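Local atomic coordinates of GH26C (Muricauda sp. MAR_2010_75, PDB entry 6Q78), a protein that probably hydrolyses internal beta-1,4-mannosidic bonds in mannans, acting as an endo-beta-mannanase of glycoside hydrolase family 26. Residues E51-R54 / S55-N59; L69-N72 / L73-S77; H193-Y196 / K197-E201; Q250-V253 / T254-N258. One frame throughout, in Å; residues are numbered along the deposited sequence.

Contact 1 (E51-R54 / S55-N59); sequences EETR and SFMVN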
loop_
_atom_site.group_PDB
_atom_site.type_symbol
_atom_site.label_atom_id
_atom_site.label_comp_id
_atom_site.label_asym_id
_atom_site.label_seq_id
_atom_site.Cartn_x
_atom_site.Cartn_y
_atom_site.Cartn_z
ATOM N N GLU A 51 3.741 -18.954 -16.807
ATOM C CA GLU A 51 4.055 -20.151 -16.031
ATOM C C GLU A 51 5.360 -20.013 -15.256
ATOM O O GLU A 51 5.587 -20.765 -14.304
ATOM C CB GLU A 51 4.130 -21.364 -16.960
ATOM C CG GLU A 51 5.084 -21.166 -18.128
ATOM C CD GLU A 51 4.395 -20.696 -19.411
ATOM O OE1 GLU A 51 4.911 -21.028 -20.502
ATOM O OE2 GLU A 51 3.353 -20.004 -19.341
ATOM N N GLU A 52 6.212 -19.076 -15.646
ATOM C CA GLU A 52 7.478 -18.797 -14.975
ATOM C C GLU A 52 7.384 -17.739 -13.881
ATOM O O GLU A 52 8.409 -17.428 -13.269
ATOM C CB GLU A 52 8.507 -18.320 -16.008
ATOM C CG GLU A 52 8.776 -19.332 -17.118
ATOM C CD GLU A 52 9.530 -18.743 -18.304
ATOM O OE1 GLU A 52 9.544 -17.503 -18.461
ATOM O OE2 GLU A 52 10.108 -19.536 -19.086
ATOM N N THR A 53 6.195 -17.202 -13.604
ATOM C CA THR A 53 6.071 -16.083 -12.671
ATOM C C THR A 53 6.669 -16.409 -11.305
ATOM O O THR A 53 7.278 -15.542 -10.669
ATOM C CB THR A 53 4.600 -15.683 -12.529
ATOM O OG1 THR A 53 4.104 -15.286 -13.811
ATOM C CG2 THR A 53 4.441 -14.479 -11.552
ATOM N N ARG A 54 6.463 -17.637 -10.823
ATOM C CA ARG A 54 6.964 -18.016 -9.506
ATOM C C ARG A 54 8.451 -17.754 -9.360
ATOM O O ARG A 54 8.913 -17.453 -8.252
ATOM C CB ARG A 54 6.697 -19.506 -9.264
ATOM C CG ARG A 54 5.208 -19.818 -9.066
ATOM C CD ARG A 54 4.947 -21.322 -8.911
ATOM N NE ARG A 54 3.511 -21.533 -8.769
ATOM C CZ ARG A 54 2.857 -21.458 -7.607
ATOM N NH1 ARG A 54 3.525 -21.237 -6.470
ATOM N NH2 ARG A 54 1.530 -21.620 -7.575
ATOM N N SER A 55 9.217 -17.862 -10.451
ATOM C CA SER A 55 10.660 -17.684 -10.357
ATOM C C SER A 55 11.062 -16.232 -10.123
ATOM O O SER A 55 12.246 -15.969 -9.864
ATOM C CB SER A 55 11.358 -18.260 -11.599
ATOM O OG SER A 55 11.140 -17.425 -12.730
ATOM N N PHE A 56 10.109 -15.295 -10.187
ATOM C CA PHE A 56 10.376 -13.876 -9.985
ATOM C C PHE A 56 9.778 -13.342 -8.700
ATOM O O PHE A 56 9.837 -12.128 -8.464
ATOM C CB PHE A 56 9.861 -13.077 -11.180
ATOM C CG PHE A 56 10.539 -13.456 -12.436
ATOM C CD1 PHE A 56 11.837 -13.052 -12.668
ATOM C CD2 PHE A 56 9.926 -14.316 -13.343
ATOM C CE1 PHE A 56 12.494 -13.433 -13.814
ATOM C CE2 PHE A 56 10.593 -14.705 -14.483
ATOM C CZ PHE A 56 11.863 -14.260 -14.712
ATOM N N MET A 57 9.220 -14.217 -7.871
ATOM C CA MET A 57 8.486 -13.852 -6.666
ATOM C C MET A 57 9.297 -14.114 -5.400
ATOM O O MET A 57 10.098 -15.052 -5.334
ATOM C CB MET A 57 7.183 -14.632 -6.573
ATOM C CG MET A 57 6.230 -14.223 -7.667
ATOM S SD MET A 57 4.722 -15.222 -7.698
ATOM C CE MET A 57 3.997 -14.805 -6.083
ATOM N N VAL A 58 9.064 -13.278 -4.373
ATOM C CA VAL A 58 9.672 -13.550 -3.068
ATOM C C VAL A 58 9.309 -14.956 -2.616
ATOM O O VAL A 58 10.146 -15.700 -2.073
ATOM C CB VAL A 58 9.222 -12.496 -2.034
ATOM C CG1 VAL A 58 9.601 -12.939 -0.624
ATOM C CG2 VAL A 58 9.870 -11.198 -2.340
ATOM N N ASN A 59 8.049 -15.340 -2.813
ATOM C CA ASN A 59 7.589 -16.653 -2.364
ATOM C C ASN A 59 7.204 -17.503 -3.565
ATOM O O ASN A 59 6.065 -17.429 -4.043
ATOM C CB ASN A 59 6.424 -16.524 -1.385
ATOM C CG ASN A 59 5.947 -17.854 -0.897
ATOM O OD1 ASN A 59 6.586 -18.886 -1.164
ATOM N ND2 ASN A 59 4.833 -17.855 -0.158
HETATM O O HOH W 1 11.307 -17.028 -6.870
#
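S55 folds back on E52 and grips its carbonyl oxygen twice. The hydroxyl OG lies 2.8 Å from E52 O in the plane of that carbonyl, and the amide N of S55 lies 3.0 Å from E52 O, well above the same plane, so the two donors use different approaches to one acceptor. OG reaches it because it stands between the backbone N and the carbonyl carbon (chi1 73°), and a serine hydroxyl, one bond from CB, is short enough to reach a carbonyl three residues back. The same OG rests above one face of the F56 ring, near its rim. Successive bonds to the third residue back, F56 N to T53 O at 2.9 Å and the longer M57 N to R54 O at 3.3 Å, give the 3-10 turn and its exit. R54, the residue most covered here, has a chain extended from CG to NE that carries its guanidinium to the residues after the turn, where NH1 bonds P60 O and A62 O; its carbonyl also receives a water that bridges to M57 O. On the buried side M57 SD passes 3.9 Å from T53 CG2; the two side chains cross at a slant, and both touch F70 of helix 64-76. Polar groups thus close the turn, while methyl and thioether groups seat it on the fold.

Contact 2 (L69-N72 / L73-S77); sequences LFYN and LKLLS
L69 and L73, one helical turn apart, stand side by side and point the same way, with L69 CD1 resting 3.7 Å from L73 CD1. The two leucines reach this meeting by different torsions: L69 carries CG anti to its backbone N (chi1 176°), which swings the chain forward along the helix, whereas L73 carries CG beside its N (chi1 -78°), which swings it back. L73 CG is thereby also laid close to L69 O, at 3.4 Å. A second pair, Y71 and L75, also lies side by side, here with both CG atoms anti to the backbone N. L75 CD2 comes obliquely to Y71 CE2 at 3.9 Å, methyl against ring carbon, so that the tyrosine contributes its apolar flank. Beneath each pair runs its own i to i+4 backbone bond, L73 N to L69 O at 2.9 Å and L75 N to Y71 O at 2.9 Å. N72 takes no side-chain part in either pair; its ND2 bonds the carbonyls of M411 and R413, while K74, bent at chi2, leads its NZ off to K329 O. Near the end of the helix, S77 OG donates to K74 O at 2.7 Å, a short side chain serving a carbonyl of the last turn. L73 and L76 lie on I82 of strand 81-86, and F70 on I330 of strand 330-336. The helix therefore presents branched and aromatic carbon to the barrel wall, and its buried amide and ammonium groups pay for their burial by binding main-chain oxygens.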
loop_
_atom_site.group_PDB
_atom_site.type_symbol
_atom_site.label_atom_id
_atom_site.label_comp_id
_atom_site.label_asym_id
_atom_site.label_seq_id
_atom_site.Cartn_x
_atom_site.Cartn_y
_atom_site.Cartn_z
ATOM N N LEU A 69 -1.887 -12.693 -9.298
ATOM C CA LEU A 69 -1.870 -11.264 -8.990
ATOM C C LEU A 69 -0.543 -10.618 -9.394
ATOM O O LEU A 69 -0.527 -9.538 -10.009
ATOM C CB LEU A 69 -2.179 -11.048 -7.515
ATOM C CG LEU A 69 -2.086 -9.597 -7.059
ATOM C CD1 LEU A 69 -3.116 -8.697 -7.704
ATOM C CD2 LEU A 69 -2.206 -9.520 -5.545
ATOM N N PHE A 70 0.581 -11.253 -9.052
ATOM C CA PHE A 70 1.873 -10.689 -9.429
ATOM C C PHE A 70 1.973 -10.561 -10.949
ATOM O O PHE A 70 2.325 -9.495 -11.476
ATOM C CB PHE A 70 2.999 -11.562 -8.858
ATOM C CG PHE A 70 4.370 -11.031 -9.126
ATOM C CD1 PHE A 70 4.970 -11.214 -10.373
ATOM C CD2 PHE A 70 5.069 -10.349 -8.116
ATOM C CE1 PHE A 70 6.266 -10.739 -10.616
ATOM C CE2 PHE A 70 6.348 -9.893 -8.354
ATOM C CZ PHE A 70 6.947 -10.065 -9.615
ATOM N N TYR A 71 1.680 -11.650 -11.671
ATOM C CA TYR A 71 1.780 -11.605 -13.125
ATOM C C TYR A 71 0.894 -10.504 -13.686
ATOM O O TYR A 71 1.321 -9.710 -14.529
ATOM C CB TYR A 71 1.399 -12.957 -13.740
ATOM C CG TYR A 71 1.446 -12.888 -15.255
ATOM C CD1 TYR A 71 2.653 -13.073 -15.940
ATOM C CD2 TYR A 71 0.294 -12.630 -16.015
ATOM C CE1 TYR A 71 2.718 -12.995 -17.322
ATOM C CE2 TYR A 71 0.358 -12.549 -17.405
ATOM C CZ TYR A 71 1.577 -12.742 -18.048
ATOM O OH TYR A 71 1.665 -12.667 -19.428
ATOM N N ASN A 72 -0.359 -10.454 -13.245
ATOM C CA ASN A 72 -1.302 -9.542 -13.889
ATOM C C ASN A 72 -0.999 -8.085 -13.564
ATOM O O ASN A 72 -1.256 -7.214 -14.401
ATOM C CB ASN A 72 -2.747 -9.905 -13.509
ATOM C CG ASN A 72 -3.264 -11.061 -14.320
ATOM O OD1 ASN A 72 -3.229 -10.999 -15.540
ATOM N ND2 ASN A 72 -3.712 -12.129 -13.664
ATOM N N LEU A 73 -0.491 -7.792 -12.357
ATOM C CA LEU A 73 -0.075 -6.418 -12.064
ATOM C C LEU A 73 1.095 -6.015 -12.936
ATOM O O LEU A 73 1.152 -4.885 -13.438
ATOM C CB LEU A 73 0.335 -6.269 -10.600
ATOM C CG LEU A 73 -0.816 -6.166 -9.610
ATOM C CD1 LEU A 73 -0.317 -6.259 -8.189
ATOM C CD2 LEU A 73 -1.570 -4.831 -9.802
ATOM N N LYS A 74 2.067 -6.912 -13.075
ATOM C CA LYS A 74 3.235 -6.609 -13.891
ATOM C C LYS A 74 2.829 -6.387 -15.343
ATOM O O LYS A 74 3.309 -5.451 -15.995
ATOM C CB LYS A 74 4.240 -7.752 -13.756
ATOM C CG LYS A 74 5.550 -7.588 -14.517
ATOM C CD LYS A 74 6.400 -6.458 -13.971
ATOM C CE LYS A 74 7.781 -6.554 -14.606
ATOM N NZ LYS A 74 8.551 -5.317 -14.317
ATOM N N LEU A 75 1.901 -7.218 -15.846
ATOM C CA LEU A 75 1.451 -7.112 -17.231
ATOM C C LEU A 75 0.700 -5.804 -17.458
ATOM O O LEU A 75 0.992 -5.063 -18.406
ATOM C CB LEU A 75 0.563 -8.312 -17.589
ATOM C CG LEU A 75 -0.016 -8.242 -18.999
ATOM C CD1 LEU A 75 1.099 -8.248 -20.013
ATOM C CD2 LEU A 75 -0.965 -9.410 -19.228
ATOM N N LEU A 76 -0.261 -5.492 -16.585
ATOM C CA LEU A 76 -1.057 -4.295 -16.855
ATOM C C LEU A 76 -0.229 -3.022 -16.667
ATOM O O LEU A 76 -0.478 -2.018 -17.359
ATOM C CB LEU A 76 -2.350 -4.285 -16.051
ATOM C CG LEU A 76 -2.257 -3.947 -14.589
ATOM C CD1 LEU A 76 -2.247 -2.423 -14.370
ATOM C CD2 LEU A 76 -3.492 -4.547 -13.885
ATOM N N SER A 77 0.824 -3.082 -15.848
ATOM C CA SER A 77 1.676 -1.905 -15.649
ATOM C C SER A 77 2.371 -1.450 -16.936
ATOM O O SER A 77 2.857 -0.312 -16.992
ATOM C CB SER A 77 2.699 -2.136 -14.509
ATOM O OG SER A 77 3.765 -2.944 -14.981
#

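Contact 3 (H193-Y196 / K197-E201); sequences HDYY and KQKLE
K197 reaches back over both H193 and D194. Its CG sits above one face of the H193 imidazole, toward the rim, and its CD passes 3.9 Å from H193 NE2, while a hydrogen bond between H193 ND1 and I186 O holds the ring. The bend at chi3 (-64°) then carries the lysine tail to D194. There OD2 meets the chain from the side, 3.1 Å from K197 CE, and its salt bridge to K197 NZ is long, at 3.5 Å. A flexible lysine suits this double task, carbon against a ring and charge against a carboxylate. Q198 leads its side chain away from D194, but OE1 accepts from a water that also donates to Y195 O, adding a solvent link. K199 crosses Y195 at a slant: CE lies 3.3 Å from Y195 CZ. The polar ends of both converge on D123, whose OD1 takes a hydrogen bond from Y195 OH and a salt bridge from K199 NZ; NZ also donates to T121 O. L200 covers Y196. Its CG stands 4.1 Å from the ring centroid, a CH-pi contact over the face, and its CD1 approaches Y196 CE2 at 3.8 Å. E201 closes the walk by bonding its amide to K197 O, while its OE2 pairs with Y255 OH. Helix 193-208 lies here against helix 242-259: Y196 OH bonds T252 OG1, the H193 ring meets that of F251, and K197 and L200 both pack on Y255. Strand 220-223 separates the two helices in sequence, while in space their side chains are in direct contact on the outside of the barrel.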
loop_
_atom_site.group_PDB
_atom_site.type_symbol
_atom_site.label_atom_id
_atom_site.label_comp_id
_atom_site.label_asym_id
_atom_site.label_seq_id
_atom_site.Cartn_x
_atom_site.Cartn_y
_atom_site.Cartn_z
ATOM N N HIS A 193 11.531 -8.880 21.174
ATOM C CA HIS A 193 11.527 -9.724 19.979
ATOM C C HIS A 193 10.420 -10.773 20.030
ATOM O O HIS A 193 9.749 -11.013 19.019
ATOM C CB HIS A 193 12.915 -10.360 19.815
ATOM C CG HIS A 193 13.053 -11.192 18.584
ATOM N ND1 HIS A 193 12.889 -10.669 17.320
ATOM C CD2 HIS A 193 13.350 -12.503 18.419
ATOM C CE1 HIS A 193 13.068 -11.631 16.424
ATOM N NE2 HIS A 193 13.374 -12.747 17.070
ATOM N N ASP A 194 10.210 -11.419 21.181
ATOM C CA ASP A 194 9.109 -12.372 21.279
ATOM C C ASP A 194 7.763 -11.676 21.116
ATOM O O ASP A 194 6.860 -12.204 20.452
ATOM C CB ASP A 194 9.174 -13.106 22.615
ATOM C CG ASP A 194 10.260 -14.163 22.646
ATOM O OD1 ASP A 194 10.720 -14.511 23.757
ATOM O OD2 ASP A 194 10.664 -14.633 21.568
ATOM N N TYR A 195 7.620 -10.472 21.688
ATOM C CA TYR A 195 6.419 -9.664 21.463
ATOM C C TYR A 195 6.177 -9.441 19.976
ATOM O O TYR A 195 5.036 -9.556 19.478
ATOM C CB TYR A 195 6.636 -8.317 22.154
ATOM C CG TYR A 195 5.594 -7.249 21.913
ATOM C CD1 TYR A 195 5.705 -6.371 20.853
ATOM C CD2 TYR A 195 4.532 -7.072 22.779
ATOM C CE1 TYR A 195 4.785 -5.362 20.646
ATOM C CE2 TYR A 195 3.586 -6.059 22.561
ATOM C CZ TYR A 195 3.745 -5.203 21.503
ATOM O OH TYR A 195 2.825 -4.197 21.292
ATOM N N TYR A 196 7.241 -9.100 19.248
ATOM C CA TYR A 196 7.088 -8.845 17.815
ATOM C C TYR A 196 6.725 -10.126 17.057
ATOM O O TYR A 196 5.875 -10.098 16.151
ATOM C CB TYR A 196 8.390 -8.256 17.268
ATOM C CG TYR A 196 8.345 -7.964 15.798
ATOM C CD1 TYR A 196 7.340 -7.151 15.274
ATOM C CD2 TYR A 196 9.289 -8.501 14.917
ATOM C CE1 TYR A 196 7.272 -6.859 13.913
ATOM C CE2 TYR A 196 9.241 -8.199 13.523
ATOM C CZ TYR A 196 8.214 -7.387 13.054
ATOM O OH TYR A 196 8.078 -7.080 11.724
ATOM N N LYS A 197 7.334 -11.256 17.412
ATOM C CA LYS A 197 6.946 -12.513 16.779
ATOM C C LYS A 197 5.468 -12.791 16.985
ATOM O O LYS A 197 4.796 -13.255 16.062
ATOM C CB LYS A 197 7.815 -13.668 17.275
ATOM C CG LYS A 197 9.242 -13.624 16.710
ATOM C CD LYS A 197 10.087 -14.865 17.072
ATOM C CE LYS A 197 10.353 -15.039 18.521
ATOM N NZ LYS A 197 11.245 -16.252 18.558
ATOM N N GLN A 198 4.933 -12.486 18.184
ATOM C CA GLN A 198 3.505 -12.705 18.421
ATOM C C GLN A 198 2.655 -11.821 17.522
ATOM O O GLN A 198 1.602 -12.256 17.039
ATOM C CB GLN A 198 3.184 -12.485 19.904
ATOM C CG GLN A 198 1.819 -13.032 20.323
ATOM C CD GLN A 198 0.658 -12.178 19.848
ATOM O OE1 GLN A 198 0.693 -10.948 19.928
ATOM N NE2 GLN A 198 -0.385 -12.834 19.332
ATOM N N LYS A 199 3.086 -10.580 17.282
ATOM C CA LYS A 199 2.335 -9.722 16.357
ATOM C C LYS A 199 2.345 -10.293 14.942
ATOM O O LYS A 199 1.327 -10.255 14.235
ATOM C CB LYS A 199 2.919 -8.309 16.338
ATOM C CG LYS A 199 2.889 -7.563 17.671
ATOM C CD LYS A 199 1.501 -7.580 18.326
ATOM C CE LYS A 199 1.509 -6.605 19.526
ATOM N NZ LYS A 199 0.155 -6.573 20.207
ATOM N N LEU A 200 3.509 -10.793 14.485
ATOM C CA LEU A 200 3.549 -11.423 13.161
ATOM C C LEU A 200 2.674 -12.669 13.116
ATOM O O LEU A 200 2.054 -12.965 12.087
ATOM C CB LEU A 200 4.989 -11.760 12.759
ATOM C CG LEU A 200 5.884 -10.522 12.632
ATOM C CD1 LEU A 200 7.233 -11.069 12.171
ATOM C CD2 LEU A 200 5.344 -9.502 11.628
ATOM N N GLU A 201 2.614 -13.410 14.219
ATOM C CA GLU A 201 1.731 -14.576 14.260
ATOM C C GLU A 201 0.272 -14.160 14.121
ATOM O O GLU A 201 -0.514 -14.862 13.466
ATOM C CB GLU A 201 1.980 -15.366 15.549
ATOM C CG GLU A 201 3.352 -16.073 15.515
ATOM C CD GLU A 201 3.955 -16.360 16.893
ATOM O OE1 GLU A 201 3.217 -16.341 17.910
ATOM O OE2 GLU A 201 5.185 -16.614 16.964
HETATM O O HOH W 2 2.687 -9.421 21.203
#

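Contact 4 (Q250-V253 / T254-N258); sequences QFTV and TYLKN
T252 and L256, with V253, form the tightly packed part of this helix. T252 CG2 lies 4.0 Å from L256 CD1, a methyl beside an isobutyl group, while T252 OG1 turns to L248 O. V253, with no polar side-chain group to satisfy, packs on V58 and on F267 of strand 265-269. At the flank, F251 and Y255 meet helix 193-208. Their rings are nearly parallel, at 20°, but slid so far apart that they barely overlap, with centroids 5.3 Å apart; F251 CZ instead meets Y255 CD1 at 3.8 Å, and Y255 CB sits over a face of the F251 ring near its rim.

The solvent side holds exposed N258 and the partly exposed Q250 and T254, where T254 N bonds Q250 O at 3.1 Å. The helix widens into a pi-type turn at 255-258. K257 touches V253, CE to CG1 at 4.2 Å, and also packs on V58 and N59; its tail, bent at chi3 and chi4, curls round so that NZ donates to N258 OD1 at 2.9 Å. Apolar and aromatic carbon thus lines the part turned to the fold, and the lysine ammonium is partly met by a neighbouring amide oxygen at the more polar end.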
loop_
_atom_site.group_PDB
_atom_site.type_symbol
_atom_site.label_atom_id
_atom_site.label_comp_id
_atom_site.label_asym_id
_atom_site.label_seq_id
_atom_site.Cartn_x
_atom_site.Cartn_y
_atom_site.Cartn_z
ATOM N N GLN A 250 14.271 -8.448 6.560
ATOM C CA GLN A 250 14.557 -9.828 6.175
ATOM C C GLN A 250 14.002 -10.804 7.202
ATOM O O GLN A 250 13.450 -11.852 6.837
ATOM C CB GLN A 250 16.053 -10.030 5.950
ATOM C CG GLN A 250 16.567 -9.179 4.788
ATOM C CD GLN A 250 18.047 -9.363 4.566
ATOM O OE1 GLN A 250 18.757 -9.892 5.422
ATOM N NE2 GLN A 250 18.534 -8.901 3.411
ATOM N N PHE A 251 14.149 -10.486 8.492
ATOM C CA PHE A 251 13.552 -11.332 9.512
ATOM C C PHE A 251 12.049 -11.432 9.307
ATOM O O PHE A 251 11.471 -12.534 9.390
ATOM C CB PHE A 251 13.821 -10.802 10.919
ATOM C CG PHE A 251 13.071 -11.557 11.943
ATOM C CD1 PHE A 251 13.572 -12.762 12.419
ATOM C CD2 PHE A 251 11.847 -11.095 12.399
ATOM C CE1 PHE A 251 12.843 -13.498 13.327
ATOM C CE2 PHE A 251 11.112 -11.832 13.302
ATOM C CZ PHE A 251 11.606 -13.028 13.766
ATOM N N THR A 252 11.402 -10.305 9.005
ATOM C CA THR A 252 9.944 -10.285 8.911
ATOM C C THR A 252 9.462 -11.115 7.733
ATOM O O THR A 252 8.517 -11.910 7.860
ATOM C CB THR A 252 9.475 -8.836 8.781
ATOM O OG1 THR A 252 9.860 -8.134 9.967
ATOM C CG2 THR A 252 7.977 -8.750 8.659
ATOM N N VAL A 253 10.078 -10.919 6.563
ATOM C CA VAL A 253 9.652 -11.710 5.403
ATOM C C VAL A 253 9.834 -13.200 5.667
ATOM O O VAL A 253 8.942 -14.019 5.388
ATOM C CB VAL A 253 10.420 -11.252 4.157
ATOM C CG1 VAL A 253 10.174 -12.212 2.988
ATOM C CG2 VAL A 253 9.968 -9.844 3.801
ATOM N N THR A 254 11.013 -13.587 6.178
ATOM C CA THR A 254 11.286 -15.001 6.377
ATOM C C THR A 254 10.377 -15.601 7.435
ATOM O O THR A 254 9.924 -16.745 7.295
ATOM C CB THR A 254 12.764 -15.152 6.723
ATOM O OG1 THR A 254 13.549 -14.708 5.597
ATOM C CG2 THR A 254 13.132 -16.595 7.060
ATOM N N TYR A 255 10.088 -14.853 8.504
ATOM C CA TYR A 255 9.234 -15.411 9.544
ATOM C C TYR A 255 7.819 -15.637 9.023
ATOM O O TYR A 255 7.211 -16.685 9.296
ATOM C CB TYR A 255 9.227 -14.482 10.757
ATOM C CG TYR A 255 8.720 -15.141 12.032
ATOM C CD1 TYR A 255 9.501 -16.053 12.713
ATOM C CD2 TYR A 255 7.480 -14.827 12.567
ATOM C CE1 TYR A 255 9.053 -16.653 13.874
ATOM C CE2 TYR A 255 7.030 -15.413 13.751
ATOM C CZ TYR A 255 7.816 -16.335 14.382
ATOM O OH TYR A 255 7.381 -16.945 15.555
ATOM N N LEU A 256 7.289 -14.678 8.257
ATOM C CA LEU A 256 5.949 -14.844 7.693
ATOM C C LEU A 256 5.900 -15.943 6.634
ATOM O O LEU A 256 5.032 -16.827 6.681
ATOM C CB LEU A 256 5.483 -13.541 7.068
ATOM C CG LEU A 256 5.086 -12.496 8.126
ATOM C CD1 LEU A 256 4.970 -11.141 7.477
ATOM C CD2 LEU A 256 3.750 -12.891 8.728
ATOM N N LYS A 257 6.845 -15.920 5.690
ATOM C CA LYS A 257 6.807 -16.859 4.563
ATOM C C LYS A 257 7.204 -18.268 4.977
ATOM O O LYS A 257 6.552 -19.249 4.592
ATOM C CB LYS A 257 7.719 -16.334 3.456
ATOM C CG LYS A 257 8.031 -17.338 2.357
ATOM C CD LYS A 257 8.784 -16.631 1.216
ATOM C CE LYS A 257 10.137 -16.136 1.628
ATOM N NZ LYS A 257 11.037 -17.310 1.720
ATOM N N ASN A 258 8.265 -18.404 5.765
ATOM C CA ASN A 258 8.820 -19.710 6.076
ATOM C C ASN A 258 8.298 -20.255 7.404
ATOM O O ASN A 258 7.642 -21.295 7.425
ATOM C CB ASN A 258 10.353 -19.635 6.007
ATOM C CG ASN A 258 10.834 -19.257 4.614
ATOM O OD1 ASN A 258 11.596 -18.311 4.435
ATOM N ND2 ASN A 258 10.369 -19.985 3.619
#

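Overall arrangement
The four contacts follow one another along the chain in numerical order, and all lie on the periphery of a parallel-stranded barrel of the TIM type. Contact 1 precedes helix 64-76, which carries contact 2; their centres are about 12 Å apart, and T53 and M57 pack on F70. Contacts 3 and 4, on helices 193-208 and 242-259, likewise have centres about 12 Å apart and touch directly. Contact 1 joins the two groups, since V58 and N59 pack on V253 and K257 of contact 4, the centres about 17 Å apart, whereas those of contacts 2 and 3 are about 32 Å apart. The segment before the first helix thus links early and middle parts of the barrel.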